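Glycoside Hydrolase (Bacteroides plebeius, PDB 5T3B) probably hydrolyses glycosidic bonds in polysaccharides, as a glycoside hydrolase family 50 enzyme of a gut bacterium. Local coordinates at residues I43-A48 with F407-Q412. Sequence-based numbering, arbitrary orientation.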
loop_
_atom_site.group_PDB
_atom_site.type_symbol
_atom_site.label_atom_id
_atom_site.label_comp_id
_atom_site.label_asym_id
_atom_site.label_seq_id
_atom_site.Cartn_x
_atom_site.Cartn_y
_atom_site.Cartn_z
ATOM N N ILE A 43 4.684 -23.857 11.163
ATOM C CA ILE A 43 3.673 -24.713 10.535
ATOM C C ILE A 43 3.845 -24.748 9.038
ATOM O O ILE A 43 4.566 -23.920 8.462
ATOM C CB ILE A 43 2.222 -24.290 10.962
ATOM C CG1 ILE A 43 1.861 -22.900 10.463
ATOM C CG2 ILE A 43 2.025 -24.375 12.460
ATOM C CD1 ILE A 43 0.366 -22.629 10.404
ATOM N N ILE A 44 3.113 -25.647 8.405
ATOM C CA ILE A 44 3.059 -25.727 6.974
ATOM C C ILE A 44 1.689 -25.156 6.497
ATOM O O ILE A 44 0.652 -25.523 7.023
ATOM C CB ILE A 44 3.177 -27.142 6.469
ATOM C CG1 ILE A 44 4.596 -27.622 6.704
ATOM C CG2 ILE A 44 2.812 -27.265 4.984
ATOM C CD1 ILE A 44 5.765 -26.860 6.031
ATOM N N VAL A 45 1.767 -24.244 5.524
ATOM C CA VAL A 45 0.588 -23.761 4.825
ATOM C C VAL A 45 0.795 -24.052 3.349
ATOM O O VAL A 45 1.854 -23.758 2.781
ATOM C CB VAL A 45 0.336 -22.263 5.032
ATOM C CG1 VAL A 45 -0.770 -21.773 4.147
ATOM C CG2 VAL A 45 0.048 -21.989 6.495
ATOM N N GLU A 46 -0.178 -24.700 2.747
ATOM C CA GLU A 46 -0.133 -24.946 1.318
ATOM C C GLU A 46 -0.580 -23.717 0.520
ATOM O O GLU A 46 -1.576 -23.094 0.853
ATOM C CB GLU A 46 -1.030 -26.114 0.905
ATOM C CG GLU A 46 -0.615 -27.497 1.425
ATOM C CD GLU A 46 -1.559 -28.512 0.745
ATOM O OE1 GLU A 46 -2.684 -28.618 1.231
ATOM O OE2 GLU A 46 -1.225 -29.017 -0.370
ATOM N N TYR A 47 0.121 -23.385 -0.556
ATOM C CA TYR A 47 -0.348 -22.370 -1.455
ATOM C C TYR A 47 -0.059 -22.659 -2.909
ATOM O O TYR A 47 0.914 -23.367 -3.198
ATOM C CB TYR A 47 0.141 -20.961 -1.068
ATOM C CG TYR A 47 1.575 -20.637 -1.443
ATOM C CD1 TYR A 47 1.860 -20.160 -2.715
ATOM C CD2 TYR A 47 2.602 -20.667 -0.530
ATOM C CE1 TYR A 47 3.150 -19.763 -3.050
ATOM C CE2 TYR A 47 3.875 -20.253 -0.881
ATOM C CZ TYR A 47 4.125 -19.842 -2.152
ATOM O OH TYR A 47 5.390 -19.410 -2.464
ATOM N N ALA A 48 -0.869 -22.077 -3.784
ATOM C CA ALA A 48 -0.692 -22.189 -5.228
ATOM C C ALA A 48 -0.607 -20.801 -5.802
ATOM O O ALA A 48 -1.268 -19.872 -5.320
ATOM C CB ALA A 48 -1.860 -22.940 -5.891
ATOM N N PHE A 407 -1.807 -15.187 -3.772
ATOM C CA PHE A 407 -1.757 -16.629 -3.822
ATOM C C PHE A 407 -3.056 -17.282 -3.337
ATOM O O PHE A 407 -3.783 -16.678 -2.537
ATOM C CB PHE A 407 -0.589 -17.156 -3.016
ATOM C CG PHE A 407 0.780 -16.703 -3.450
ATOM C CD1 PHE A 407 1.141 -16.559 -4.755
ATOM C CD2 PHE A 407 1.711 -16.504 -2.480
ATOM C CE1 PHE A 407 2.475 -16.257 -5.105
ATOM C CE2 PHE A 407 2.996 -16.190 -2.780
ATOM C CZ PHE A 407 3.389 -16.120 -4.079
ATOM N N VAL A 408 -3.281 -18.496 -3.797
ATOM C CA VAL A 408 -4.403 -19.301 -3.324
ATOM C C VAL A 408 -3.961 -20.229 -2.187
ATOM O O VAL A 408 -2.948 -20.915 -2.310
ATOM C CB VAL A 408 -4.955 -20.171 -4.456
ATOM C CG1 VAL A 408 -6.146 -21.017 -3.981
ATOM C CG2 VAL A 408 -5.348 -19.312 -5.649
ATOM N N VAL A 409 -4.722 -20.224 -1.099
ATOM C CA VAL A 409 -4.530 -21.104 0.024
ATOM C C VAL A 409 -5.791 -21.962 0.159
ATOM O O VAL A 409 -6.773 -21.742 -0.549
ATOM C CB VAL A 409 -4.174 -20.368 1.320
ATOM C CG1 VAL A 409 -2.827 -19.655 1.199
ATOM C CG2 VAL A 409 -5.243 -19.394 1.731
ATOM N N ARG A 410 -5.746 -22.945 1.043
ATOM C CA ARG A 410 -6.853 -23.911 1.014
ATOM C C ARG A 410 -8.191 -23.367 1.508
ATOM O O ARG A 410 -9.253 -23.781 1.034
ATOM C CB ARG A 410 -6.502 -25.168 1.798
ATOM C CG ARG A 410 -5.380 -25.997 1.213
ATOM C CD ARG A 410 -5.736 -26.607 -0.097
ATOM N NE ARG A 410 -4.682 -27.551 -0.517
ATOM C CZ ARG A 410 -4.673 -28.140 -1.682
ATOM N NH1 ARG A 410 -5.632 -27.931 -2.572
ATOM N NH2 ARG A 410 -3.684 -28.970 -1.953
ATOM N N ASP A 411 -8.165 -22.507 2.540
ATOM C CA ASP A 411 -9.402 -22.113 3.230
ATOM C C ASP A 411 -9.208 -20.809 3.963
ATOM O O ASP A 411 -8.100 -20.233 3.954
ATOM C CB ASP A 411 -9.887 -23.245 4.105
ATOM C CG ASP A 411 -8.960 -23.628 5.152
ATOM O OD1 ASP A 411 -8.076 -22.831 5.549
ATOM O OD2 ASP A 411 -9.054 -24.783 5.660
ATOM N N GLN A 412 -10.276 -20.324 4.581
ATOM C CA GLN A 412 -10.218 -19.024 5.248
ATOM C C GLN A 412 -9.254 -19.024 6.432
ATOM O O GLN A 412 -8.578 -18.029 6.651
ATOM C CB GLN A 412 -11.616 -18.570 5.693
ATOM C CG GLN A 412 -12.604 -18.436 4.544
ATOM C CD GLN A 412 -12.116 -17.519 3.450
ATOM O OE1 GLN A 412 -12.069 -17.865 2.219
ATOM N NE2 GLN A 412 -11.763 -16.382 3.853
HETATM O O HOH W 1 -3.537 -23.486 2.677
#
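Tyr-47 holds its CG between the backbone N and the carbonyl carbon (chi1 78°), while Phe-407 turns its own beside the backbone N (chi1 -60°), and the two rings run alongside each other. They form an offset stack with centroids 4.4 Å apart and planes 15° from parallel; CE1 of Tyr-47 sits over the centre of the Phe-407 ring. Next to the stack, the strands join as an antiparallel hydrogen-bonded pair: Ala-48 N gives to Val-408 O at 2.8 Å, and Val-408 N returns a bond to Ala-48 O at 2.9 Å. Beyond it the chains diverge, and a water bridges the gap, donating to Glu-46 O and accepting from Arg-410 N. There Arg-410, turned about CB-CG, takes the Glu-46 carboxylate with its NE edge, NE to OE1 and NH2 to OE2, both 2.9 Å. The carboxylate meets the guanidinium edge, CD and OE1 near its plane, but is turned well out of that plane, so NE reaches OE1 from above the carboxylate. A leucine in place of Arg-410 would probably leave the charge of Glu-46 without this mate and also cost Glu-395 its salt bridge to NH1. Val-409 CG1 packs on Tyr-47 CB at 4.0 Å. The contact thus splices strand 407-409, parallel to strand 385-394 on its other edge, to the N-terminal strand 39-48, itself paired with strand 56-60, while helix 412-427 packs against Val-45 and Val-409.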